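Local coordinates for protein synthesis inhibitor I (Hordeum vulgare, PDB 4FBC) that is a ribosome-inactivating protein, a protein synthesis inhibitor of mixed alpha-beta fold, with a pocket that holds adenosine monophosphate, at residues A43-H47 with L221-D225; F15-F19 with F31-I35; K5-V10 with G105-G109; S94-W100 with L146-K151. The protein carries 3 engineered substitutions. All coordinates share one frame; numbering follows the deposited sequence.

Contact 1. Residues A43-H47 with L221-D225; sequences AHFSH and LLKTD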
loop_
_atom_site.group_PDB
_atom_site.type_symbol
_atom_site.label_atom_id
_atom_site.label_comp_id
_atom_site.label_asym_id
_atom_site.label_seq_id
_atom_site.Cartn_x
_atom_site.Cartn_y
_atom_site.Cartn_z
ATOM N N ALA A 43 -17.581 -3.276 9.140
ATOM C CA ALA A 43 -18.708 -4.162 8.861
ATOM C C ALA A 43 -18.369 -5.327 7.934
ATOM O O ALA A 43 -19.238 -6.146 7.619
ATOM C CB ALA A 43 -19.888 -3.357 8.270
ATOM N N HIS A 44 -17.121 -5.401 7.486
ATOM C CA HIS A 44 -16.765 -6.412 6.493
ATOM C C HIS A 44 -15.348 -6.947 6.692
ATOM O O HIS A 44 -14.363 -6.297 6.316
ATOM C CB HIS A 44 -16.906 -5.824 5.073
ATOM C CG HIS A 44 -16.776 -6.839 3.978
ATOM N ND1 HIS A 44 -16.521 -6.491 2.668
ATOM C CD2 HIS A 44 -16.866 -8.188 4.004
ATOM C CE1 HIS A 44 -16.463 -7.588 1.931
ATOM N NE2 HIS A 44 -16.671 -8.631 2.715
ATOM N N PHE A 45 -15.255 -8.131 7.295
ATOM C CA PHE A 45 -13.992 -8.856 7.380
ATOM C C PHE A 45 -14.120 -10.137 6.578
ATOM O O PHE A 45 -15.230 -10.597 6.319
ATOM C CB PHE A 45 -13.703 -9.254 8.835
ATOM C CG PHE A 45 -13.294 -8.123 9.715
ATOM C CD1 PHE A 45 -14.239 -7.222 10.197
ATOM C CD2 PHE A 45 -11.973 -8.000 10.125
ATOM C CE1 PHE A 45 -13.853 -6.179 11.046
ATOM C CE2 PHE A 45 -11.578 -6.959 10.964
ATOM C CZ PHE A 45 -12.526 -6.048 11.423
ATOM N N SER A 46 -12.985 -10.729 6.197
ATOM C CA SER A 46 -12.970 -12.056 5.574
ATOM C C SER A 46 -11.915 -12.887 6.279
ATOM O O SER A 46 -10.742 -12.513 6.266
ATOM C CB SER A 46 -12.600 -11.953 4.088
ATOM O OG SER A 46 -12.607 -13.239 3.474
ATOM N N HIS A 47 -12.331 -14.007 6.879
ATOM C CA HIS A 47 -11.424 -14.876 7.647
ATOM C C HIS A 47 -10.617 -14.064 8.654
ATOM O O HIS A 47 -9.401 -14.261 8.822
ATOM C CB HIS A 47 -10.510 -15.665 6.701
ATOM C CG HIS A 47 -11.261 -16.524 5.732
ATOM N ND1 HIS A 47 -11.243 -17.902 5.786
ATOM C CD2 HIS A 47 -12.076 -16.197 4.700
ATOM C CE1 HIS A 47 -12.005 -18.387 4.819
ATOM N NE2 HIS A 47 -12.521 -17.376 4.148
ATOM N N LEU A 221 -10.326 -15.097 -1.848
ATOM C CA LEU A 221 -10.760 -15.326 -0.479
ATOM C C LEU A 221 -12.218 -14.907 -0.266
ATOM O O LEU A 221 -12.979 -15.630 0.383
ATOM C CB LEU A 221 -9.835 -14.620 0.520
ATOM C CG LEU A 221 -10.085 -15.036 1.964
ATOM C CD1 LEU A 221 -9.845 -16.541 2.154
ATOM C CD2 LEU A 221 -9.175 -14.236 2.885
ATOM N N LEU A 222 -12.609 -13.758 -0.822
ATOM C CA LEU A 222 -13.994 -13.281 -0.692
ATOM C C LEU A 222 -15.024 -14.292 -1.198
ATOM O O LEU A 222 -16.121 -14.413 -0.641
ATOM C CB LEU A 222 -14.176 -11.945 -1.420
ATOM C CG LEU A 222 -13.494 -10.747 -0.749
ATOM C CD1 LEU A 222 -13.447 -9.542 -1.687
ATOM C CD2 LEU A 222 -14.219 -10.394 0.539
ATOM N N LYS A 223 -14.677 -15.009 -2.261
ATOM C CA LYS A 223 -15.569 -16.025 -2.814
ATOM C C LYS A 223 -15.898 -17.127 -1.815
ATOM O O LYS A 223 -16.996 -17.691 -1.837
ATOM C CB LYS A 223 -14.973 -16.616 -4.096
ATOM C CG LYS A 223 -15.046 -15.670 -5.278
ATOM C CD LYS A 223 -14.400 -16.252 -6.514
ATOM C CE LYS A 223 -14.482 -15.263 -7.669
ATOM N NZ LYS A 223 -13.853 -15.803 -8.918
ATOM N N THR A 224 -14.964 -17.428 -0.921
ATOM C CA THR A 224 -15.193 -18.495 0.050
ATOM C C THR A 224 -16.190 -18.108 1.149
ATOM O O THR A 224 -16.713 -18.974 1.864
ATOM C CB THR A 224 -13.860 -19.006 0.677
ATOM O OG1 THR A 224 -13.287 -17.979 1.494
ATOM C CG2 THR A 224 -12.872 -19.419 -0.415
ATOM N N ASP A 225 -16.466 -16.811 1.272
ATOM C CA ASP A 225 -17.409 -16.328 2.284
ATOM C C ASP A 225 -18.866 -16.398 1.824
ATOM O O ASP A 225 -19.791 -16.339 2.645
ATOM C CB ASP A 225 -17.089 -14.885 2.674
ATOM C CG ASP A 225 -15.704 -14.728 3.261
ATOM O OD1 ASP A 225 -15.201 -15.688 3.898
ATOM O OD2 ASP A 225 -15.134 -13.626 3.097
HETATM O O HOH W 1 -16.889 -11.584 2.480
HETATM O O HOH W 2 -15.065 -15.080 6.791
#
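H47 lays one face of its imidazole against L221 and turns the NE2 edge toward T224. The methyl CD1 of L221 stands 3.6 Å from the centroid of the H47 ring, displaced toward the rim that carries CD2 and NE2, a CH-pi contact. H47 NE2 donates to T224 OG1 at 2.8 Å, with the hydroxyl tilted 22° out of the ring plane. Because T224 holds OG1 between its backbone N and carbonyl carbon (chi1 68°), the same hydroxyl can give its own proton to L221 O, 2.6 Å from T224 OG1. Acting as donor and acceptor at once fixes the hydroxyl's rotation. The contact joins the small antiparallel hairpin of strands 45-46 and 49-50 to helix 214-225 of the ribosome-inactivating fold, and A248 of helix 248-254 touches both H47 and L221. Beside the imidazole lies the carboxylate of D225, its plane turned 32° from that of the ring. S46 OG donates to D225 OD2 at 2.6 Å through the syn lone pair. Two waters extend this grip: one gives a proton to D225 OD2 and meets H44 NE2 in the plane of that ring, while the other links the backbone N of H47 to D225 OD1. The ring of H44 crosses L222 at about a right angle, L222 CD2 lying 3.7 Å from H44 NE2.

Contact 2. Residues F15-F19 with F31-I35; sequences FTATF and FIAGI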
loop_
_atom_site.group_PDB
_atom_site.type_symbol
_atom_site.label_atom_id
_atom_site.label_comp_id
_atom_site.label_asym_id
_atom_site.label_seq_id
_atom_site.Cartn_x
_atom_site.Cartn_y
_atom_site.Cartn_z
ATOM N N PHE A 15 -6.639 9.998 8.275
ATOM C CA PHE A 15 -5.709 9.782 9.376
ATOM C C PHE A 15 -4.281 9.929 8.874
ATOM O O PHE A 15 -4.032 9.958 7.663
ATOM C CB PHE A 15 -5.906 8.397 10.021
ATOM C CG PHE A 15 -5.613 7.243 9.098
ATOM C CD1 PHE A 15 -6.593 6.763 8.245
ATOM C CD2 PHE A 15 -4.363 6.638 9.091
ATOM C CE1 PHE A 15 -6.339 5.711 7.387
ATOM C CE2 PHE A 15 -4.094 5.567 8.235
ATOM C CZ PHE A 15 -5.081 5.103 7.386
ATOM N N THR A 16 -3.346 10.029 9.811
ATOM C CA THR A 16 -1.935 10.047 9.465
ATOM C C THR A 16 -1.216 8.952 10.245
ATOM O O THR A 16 -1.378 8.842 11.464
ATOM C CB THR A 16 -1.285 11.412 9.744
ATOM O OG1 THR A 16 -1.885 12.405 8.897
ATOM C CG2 THR A 16 0.211 11.361 9.458
ATOM N N ALA A 17 -0.448 8.129 9.538
ATOM C CA ALA A 17 0.409 7.137 10.184
ATOM C C ALA A 17 1.848 7.608 10.076
ATOM O O ALA A 17 2.286 8.036 9.011
ATOM C CB ALA A 17 0.244 5.759 9.528
ATOM N N THR A 18 2.599 7.520 11.171
ATOM C CA THR A 18 3.956 8.041 11.182
ATOM C C THR A 18 4.939 6.944 11.567
ATOM O O THR A 18 4.666 6.142 12.466
ATOM C CB THR A 18 4.082 9.242 12.152
ATOM O OG1 THR A 18 3.255 10.319 11.690
ATOM C CG2 THR A 18 5.520 9.732 12.236
ATOM N N PHE A 19 6.063 6.887 10.858
ATOM C CA PHE A 19 7.122 5.949 11.205
ATOM C C PHE A 19 8.484 6.630 11.175
ATOM O O PHE A 19 8.831 7.327 10.221
ATOM C CB PHE A 19 7.107 4.733 10.268
ATOM C CG PHE A 19 8.165 3.705 10.584
ATOM C CD1 PHE A 19 8.149 3.019 11.796
ATOM C CD2 PHE A 19 9.175 3.423 9.671
ATOM C CE1 PHE A 19 9.119 2.068 12.091
ATOM C CE2 PHE A 19 10.157 2.468 9.955
ATOM C CZ PHE A 19 10.130 1.793 11.173
ATOM N N PHE A 31 3.171 0.028 13.262
ATOM C CA PHE A 31 2.863 1.064 12.257
ATOM C C PHE A 31 2.022 0.498 11.102
ATOM O O PHE A 31 0.962 1.040 10.772
ATOM C CB PHE A 31 4.195 1.693 11.803
ATOM C CG PHE A 31 4.169 2.363 10.449
ATOM C CD1 PHE A 31 3.555 3.598 10.267
ATOM C CD2 PHE A 31 4.825 1.779 9.375
ATOM C CE1 PHE A 31 3.563 4.217 9.005
ATOM C CE2 PHE A 31 4.842 2.391 8.115
ATOM C CZ PHE A 31 4.218 3.605 7.939
ATOM N N ILE A 32 2.474 -0.606 10.515
ATOM C CA ILE A 32 1.724 -1.261 9.433
ATOM C C ILE A 32 0.347 -1.741 9.888
ATOM O O ILE A 32 -0.655 -1.520 9.201
ATOM C CB ILE A 32 2.517 -2.429 8.809
ATOM C CG1 ILE A 32 3.786 -1.914 8.112
ATOM C CG2 ILE A 32 1.628 -3.257 7.829
ATOM C CD1 ILE A 32 3.513 -0.863 6.995
ATOM N N ALA A 33 0.279 -2.396 11.045
ATOM C CA ALA A 33 -1.006 -2.881 11.537
ATOM C C ALA A 33 -2.010 -1.750 11.776
ATOM O O ALA A 33 -3.220 -1.921 11.590
ATOM C CB ALA A 33 -0.809 -3.713 12.815
ATOM N N GLY A 34 -1.503 -0.595 12.180
ATOM C CA GLY A 34 -2.355 0.541 12.500
ATOM C C GLY A 34 -2.956 1.122 11.233
ATOM O O GLY A 34 -4.114 1.553 11.242
ATOM N N ILE A 35 -2.175 1.137 10.155
ATOM C CA ILE A 35 -2.695 1.533 8.835
ATOM C C ILE A 35 -3.837 0.608 8.409
ATOM O O ILE A 35 -4.912 1.076 8.016
ATOM C CB ILE A 35 -1.599 1.566 7.746
ATOM C CG1 ILE A 35 -0.540 2.616 8.104
ATOM C CG2 ILE A 35 -2.212 1.890 6.375
ATOM C CD1 ILE A 35 0.675 2.641 7.206
#
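F19 on the strand and F31 on the helix both turn CG away from their own backbone N (chi1 -179° in F19), but strand and helix present that direction differently: it carries the F19 ring away from 31-35 and raises the F31 ring against the strand. What F19 leaves over F31 is therefore its CB. That carbon stands 3.6 Å from the centroid of the F31 ring and only 4° off the normal, a centred CH-pi contact. The two rings are nearly parallel yet slid so far apart, with centroids of F19 and F31 separated by 5.2 Å, that they barely overlap. A17 supplies the next point of touch. Its CB lies 3.7 Å from F31 CE1 and 3.5 Å from I35 CG1, so one methyl fills the step between side chains a helical turn apart. T18 O adds a polar neighbour, 3.5 Å from F31 CD1. Farther along, F15 brings CZ to 4.1 Å from I35 O, its ring also stacking on F65. No hydrogen bond joins strand to helix; the strand backbone pairs instead with strand 64-70, and the helix carries I32 and I35 against helix 157-179. The axes of 16-19 and 31-35 approach to 8.7 Å and run almost exactly antiparallel, at 172°. An edge strand, a helix running back along it and the neighbouring parallel strand 64-70 make up a beta-alpha-beta crossover, whose return connection also carries the small hairpin 45-46/49-50, at the start of the ribosome-inactivating fold.

Contact 3. Residues K5-V10 with G105-G109; sequences KMAKNV and GLIPG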
loop_
_atom_site.group_PDB
_atom_site.type_symbol
_atom_site.label_atom_id
_atom_site.label_comp_id
_atom_site.label_asym_id
_atom_site.label_seq_id
_atom_site.Cartn_x
_atom_site.Cartn_y
_atom_site.Cartn_z
ATOM N N LYS A 5 -11.167 14.162 -13.933
ATOM C CA LYS A 5 -11.456 15.132 -12.879
ATOM C C LYS A 5 -10.466 14.999 -11.720
ATOM O O LYS A 5 -9.947 13.914 -11.456
ATOM C CB LYS A 5 -12.901 14.983 -12.392
ATOM C CG LYS A 5 -13.381 16.118 -11.494
ATOM C CD LYS A 5 -12.991 17.479 -12.055
ATOM C CE LYS A 5 -13.159 18.579 -11.013
ATOM N NZ LYS A 5 -11.891 19.330 -10.773
ATOM N N MET A 6 -10.202 16.109 -11.037
ATOM C CA MET A 6 -9.193 16.135 -9.986
ATOM C C MET A 6 -9.671 15.484 -8.689
ATOM O O MET A 6 -10.857 15.521 -8.354
ATOM C CB MET A 6 -8.739 17.576 -9.719
ATOM C CG MET A 6 -8.002 18.212 -10.892
ATOM S SD MET A 6 -7.019 19.647 -10.404
ATOM C CE MET A 6 -8.286 20.736 -9.752
ATOM N N ALA A 7 -8.733 14.883 -7.963
ATOM C CA ALA A 7 -9.028 14.308 -6.652
ATOM C C ALA A 7 -9.421 15.389 -5.653
ATOM O O ALA A 7 -9.053 16.558 -5.815
ATOM C CB ALA A 7 -7.817 13.546 -6.132
ATOM N N LYS A 8 -10.157 14.986 -4.617
ATOM C CA LYS A 8 -10.548 15.879 -3.523
ATOM C C LYS A 8 -9.965 15.398 -2.199
ATOM O O LYS A 8 -9.708 14.210 -2.038
ATOM C CB LYS A 8 -12.073 15.921 -3.388
ATOM C CG LYS A 8 -12.802 16.409 -4.627
ATOM C CD LYS A 8 -14.307 16.486 -4.390
ATOM C CE LYS A 8 -15.039 16.873 -5.671
ATOM N NZ LYS A 8 -16.511 16.977 -5.461
ATOM N N ASN A 9 -9.769 16.320 -1.259
ATOM C CA ASN A 9 -9.327 15.986 0.103
ATOM C C ASN A 9 -7.926 15.382 0.208
ATOM O O ASN A 9 -7.620 14.713 1.193
ATOM C CB ASN A 9 -10.340 15.050 0.777
ATOM C CG ASN A 9 -11.749 15.595 0.741
ATOM O OD1 ASN A 9 -11.973 16.772 1.012
ATOM N ND2 ASN A 9 -12.707 14.744 0.396
ATOM N N VAL A 10 -7.074 15.620 -0.787
ATOM C CA VAL A 10 -5.706 15.096 -0.741
ATOM C C VAL A 10 -4.944 15.615 0.486
ATOM O O VAL A 10 -4.137 14.891 1.084
ATOM C CB VAL A 10 -4.941 15.413 -2.038
ATOM C CG1 VAL A 10 -3.486 15.002 -1.918
ATOM C CG2 VAL A 10 -5.591 14.705 -3.210
ATOM N N GLY A 105 -2.160 16.057 -13.451
ATOM C CA GLY A 105 -3.478 16.650 -13.311
ATOM C C GLY A 105 -4.381 16.082 -12.228
ATOM O O GLY A 105 -5.532 16.499 -12.106
ATOM N N LEU A 106 -3.872 15.157 -11.417
ATOM C CA LEU A 106 -4.717 14.516 -10.403
ATOM C C LEU A 106 -4.874 15.350 -9.125
ATOM O O LEU A 106 -5.994 15.565 -8.646
ATOM C CB LEU A 106 -4.194 13.108 -10.061
ATOM C CG LEU A 106 -5.011 12.282 -9.059
ATOM C CD1 LEU A 106 -6.425 12.019 -9.571
ATOM C CD2 LEU A 106 -4.301 10.963 -8.718
ATOM N N ILE A 107 -3.753 15.801 -8.566
ATOM C CA ILE A 107 -3.771 16.532 -7.299
ATOM C C ILE A 107 -3.698 18.043 -7.509
ATOM O O ILE A 107 -2.757 18.540 -8.122
ATOM C CB ILE A 107 -2.613 16.091 -6.368
ATOM C CG1 ILE A 107 -2.661 14.578 -6.143
ATOM C CG2 ILE A 107 -2.661 16.851 -5.043
ATOM C CD1 ILE A 107 -1.483 14.028 -5.319
ATOM N N PRO A 108 -4.693 18.778 -6.980
ATOM C CA PRO A 108 -4.711 20.243 -7.086
ATOM C C PRO A 108 -3.401 20.890 -6.628
ATOM O O PRO A 108 -2.963 20.674 -5.492
ATOM C CB PRO A 108 -5.851 20.646 -6.141
ATOM C CG PRO A 108 -6.760 19.462 -6.129
ATOM C CD PRO A 108 -5.853 18.261 -6.230
ATOM N N GLY A 109 -2.773 21.661 -7.513
ATOM C CA GLY A 109 -1.593 22.432 -7.160
ATOM C C GLY A 109 -0.283 21.666 -7.203
ATOM O O GLY A 109 0.791 22.237 -7.017
#
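A7 and L106 join two irregular loops by one backbone hydrogen bond, A7 N to L106 O at 2.9 Å, made in the carbonyl plane with an N-H...O angle of 152°, while the chains run in the same sense as far as I107. On one side of this bond M6 reaches over the second loop. Its CG lies 3.2 Å from G105 O, and a bend at chi3 carries the methyl on, leaving M6 CE 4.1 Å from P108 CG as the two side chains slide past each other in opposite directions. G105 has a positive phi, a backbone shape that favours glycine. A7 meets both neighbours of I107: its CB rests 4.0 Å from L106 CD1, and its carbonyl O lies 3.6 Å from P108 CD. The loops belong to distant parts of the ribosome-inactivating fold: 5-10 leads into edge strand 16-20, whereas the loop 105-109 connects the parallel strands 99-101 and 111-112 at the other edge of the sheet. V10 continues the apolar row: with CG1 anti to the backbone N (chi1 174°), it sets that methyl 3.7 Å from I107 CG2, and the two branched side chains cross at about a right angle. W64 of strand 64-70 touches both A7 and V10. The second loop is held in turn by E101, whose OE2 and OE1 bond the backbone N of G105 and of I107.

Contact 4. Residues S94-W100 with L146-K151; sequences SSDGTWW and LHGRTK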
loop_
_atom_site.group_PDB
_atom_site.type_symbol
_atom_site.label_atom_id
_atom_site.label_comp_id
_atom_site.label_asym_id
_atom_site.label_seq_id
_atom_site.Cartn_x
_atom_site.Cartn_y
_atom_site.Cartn_z
ATOM N N SER A 94 7.805 17.314 -0.566
ATOM C CA SER A 94 9.211 17.575 -0.275
ATOM C C SER A 94 9.370 18.664 0.788
ATOM O O SER A 94 8.392 19.293 1.190
ATOM C CB SER A 94 9.964 17.946 -1.554
ATOM O OG SER A 94 9.352 19.028 -2.236
ATOM N N SER A 95 10.599 18.876 1.250
ATOM C CA SER A 95 10.849 19.792 2.368
ATOM C C SER A 95 10.535 21.266 2.076
ATOM O O SER A 95 10.282 22.041 3.003
ATOM C CB SER A 95 12.291 19.646 2.871
ATOM O OG SER A 95 13.221 19.926 1.843
ATOM N N ASP A 96 10.552 21.654 0.801
ATOM C CA ASP A 96 10.232 23.037 0.432
ATOM C C ASP A 96 8.725 23.257 0.308
ATOM O O ASP A 96 8.277 24.341 -0.069
ATOM C CB ASP A 96 10.942 23.439 -0.865
ATOM C CG ASP A 96 10.425 22.687 -2.083
ATOM O OD1 ASP A 96 9.769 21.637 -1.923
ATOM O OD2 ASP A 96 10.684 23.147 -3.213
ATOM N N GLY A 97 7.947 22.220 0.611
ATOM C CA GLY A 97 6.498 22.329 0.610
ATOM C C GLY A 97 5.821 21.912 -0.685
ATOM O O GLY A 97 4.597 21.939 -0.789
ATOM N N THR A 98 6.616 21.513 -1.672
ATOM C CA THR A 98 6.074 21.130 -2.975
ATOM C C THR A 98 5.423 19.747 -2.937
ATOM O O THR A 98 6.063 18.766 -2.552
ATOM C CB THR A 98 7.169 21.124 -4.063
ATOM O OG1 THR A 98 7.756 22.427 -4.168
ATOM C CG2 THR A 98 6.578 20.744 -5.404
ATOM N N TRP A 99 4.157 19.672 -3.342
ATOM C CA TRP A 99 3.509 18.383 -3.586
ATOM C C TRP A 99 3.856 17.878 -4.982
ATOM O O TRP A 99 3.642 18.577 -5.985
ATOM C CB TRP A 99 1.989 18.495 -3.432
ATOM C CG TRP A 99 1.501 18.340 -2.013
ATOM C CD1 TRP A 99 1.058 19.328 -1.183
ATOM C CD2 TRP A 99 1.411 17.116 -1.264
ATOM N NE1 TRP A 99 0.701 18.797 0.038
ATOM C CE2 TRP A 99 0.902 17.442 0.010
ATOM C CE3 TRP A 99 1.705 15.781 -1.552
ATOM C CZ2 TRP A 99 0.687 16.473 0.998
ATOM C CZ3 TRP A 99 1.499 14.825 -0.572
ATOM C CH2 TRP A 99 0.988 15.175 0.687
ATOM N N TRP A 100 4.412 16.672 -5.034
ATOM C CA TRP A 100 4.725 16.007 -6.288
ATOM C C TRP A 100 3.680 14.930 -6.522
ATOM O O TRP A 100 3.246 14.270 -5.581
ATOM C CB TRP A 100 6.123 15.391 -6.224
ATOM C CG TRP A 100 7.181 16.406 -5.945
ATOM C CD1 TRP A 100 7.633 16.812 -4.721
ATOM C CD2 TRP A 100 7.922 17.154 -6.915
ATOM N NE1 TRP A 100 8.614 17.764 -4.871
ATOM C CE2 TRP A 100 8.804 17.995 -6.208
ATOM C CE3 TRP A 100 7.916 17.200 -8.312
ATOM C CZ2 TRP A 100 9.679 18.870 -6.855
ATOM C CZ3 TRP A 100 8.787 18.063 -8.950
ATOM C CH2 TRP A 100 9.657 18.886 -8.222
ATOM N N LEU A 146 13.494 11.773 -1.964
ATOM C CA LEU A 146 12.208 12.399 -2.272
ATOM C C LEU A 146 11.976 13.656 -1.430
ATOM O O LEU A 146 11.435 14.651 -1.916
ATOM C CB LEU A 146 11.050 11.403 -2.088
ATOM C CG LEU A 146 11.084 10.135 -2.945
ATOM C CD1 LEU A 146 9.800 9.320 -2.793
ATOM C CD2 LEU A 146 11.337 10.447 -4.420
ATOM N N HIS A 147 12.393 13.619 -0.169
ATOM C CA HIS A 147 12.167 14.755 0.720
ATOM C C HIS A 147 13.019 15.959 0.317
ATOM O O HIS A 147 12.645 17.101 0.582
ATOM C CB HIS A 147 12.478 14.376 2.165
ATOM C CG HIS A 147 11.874 15.291 3.183
ATOM N ND1 HIS A 147 12.557 15.704 4.306
ATOM C CD2 HIS A 147 10.641 15.848 3.265
ATOM C CE1 HIS A 147 11.775 16.485 5.031
ATOM N NE2 HIS A 147 10.608 16.589 4.420
ATOM N N GLY A 148 14.161 15.701 -0.315
ATOM C CA GLY A 148 15.092 16.760 -0.674
ATOM C C GLY A 148 14.850 17.390 -2.038
ATOM O O GLY A 148 15.514 18.361 -2.413
ATOM N N ARG A 149 13.904 16.832 -2.783
ATOM C CA ARG A 149 13.532 17.364 -4.093
ATOM C C ARG A 149 13.039 18.807 -3.963
ATOM O O ARG A 149 12.258 19.124 -3.074
ATOM C CB ARG A 149 12.440 16.475 -4.708
ATOM C CG ARG A 149 12.251 16.637 -6.201
ATOM C CD ARG A 149 11.220 15.659 -6.750
ATOM N NE ARG A 149 11.025 15.854 -8.184
ATOM C CZ ARG A 149 11.754 15.255 -9.116
ATOM N NH1 ARG A 149 12.715 14.413 -8.757
ATOM N NH2 ARG A 149 11.519 15.487 -10.402
ATOM N N THR A 150 13.513 19.704 -4.820
ATOM C CA THR A 150 12.944 21.049 -4.826
ATOM C C THR A 150 12.317 21.366 -6.180
ATOM O O THR A 150 12.726 20.823 -7.213
ATOM C CB THR A 150 13.956 22.151 -4.413
ATOM O OG1 THR A 150 14.547 22.730 -5.584
ATOM C CG2 THR A 150 15.049 21.585 -3.510
ATOM N N LYS A 151 11.314 22.238 -6.155
ATOM C CA LYS A 151 10.556 22.593 -7.345
ATOM C C LYS A 151 11.454 23.165 -8.440
ATOM O O LYS A 151 11.173 23.004 -9.627
ATOM C CB LYS A 151 9.459 23.598 -6.983
ATOM C CG LYS A 151 8.286 23.623 -7.956
ATOM C CD LYS A 151 7.264 24.682 -7.562
ATOM C CE LYS A 151 5.844 24.166 -7.727
ATOM N NZ LYS A 151 4.857 25.257 -7.998
HETATM O O HOH W 3 12.831 20.328 -0.774
#
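R149 lies over W100, its chain extended from CG to NE so that the aliphatic part runs across the indole. R149 CD sits 3.5 Å from the centroid of the six-membered ring of W100, a CH-pi contact, and R149 CZ follows at 4.3 Å in a cation-pi pair. The guanidinium stands nearly upright, its plane 85° from the indole, with its edge to the ring. T98 CG2 covers the opposite face. Beside this stack two hydrogen bonds given by backbone N-H groups join the segments: S95 N gives to H147 O at 2.8 Å, and K151 N gives to D96 OD2 at 3.1 Å on the syn side, with a nearly straight N-H...O angle of 167°. S95 CB also rests over one face of the H147 imidazole.

A second shell positions these groups. W100 NE1 donates in the ring plane to S94 OG (3.0 Å), and S94 OG in turn donates to D96 OD1 at 2.7 Å. T98 N reaches the same D96 OD1 from the other face of the carboxylate, an Asx turn; with K151 N on OD2, three donors hold the carboxylate. A water bonded to S95 OG donates to R149 O, and OE1 of Q160 on helix 157-179 is hydrogen-bonded to R149 NH2. The type I turn S94-G97, closed by G97 N to S94 O and S94 N to T98 O, with G97 at a positive phi, is that of a beta hairpin with a G1 bulge; it links strands 89-93 and 99-101 and packs against the segment leaving helix 136-147.

From the N terminus, contact 3 opens first, at 5-10, and contact 2 opens and closes within its loop, tying edge strand 16-20 to helix 25-39. Contact 1 then opens at 43-47 and contact 4 at 94-100, before contact 3 closes at 105-109; contact 3 therefore crosses both. Contact 4 closes at 146-151, wholly within the span of contact 1, which ends last at 221-225. Contacts 2 and 4 both reach the six-stranded sheet, and contact 3 ties the N-terminal loop to the connection between strands 99-101 and 111-112, at the edge away from strand 16-20. Contact 1 joins the small hairpin to helix 214-225 on the opposite side of the chain's centre from contact 4.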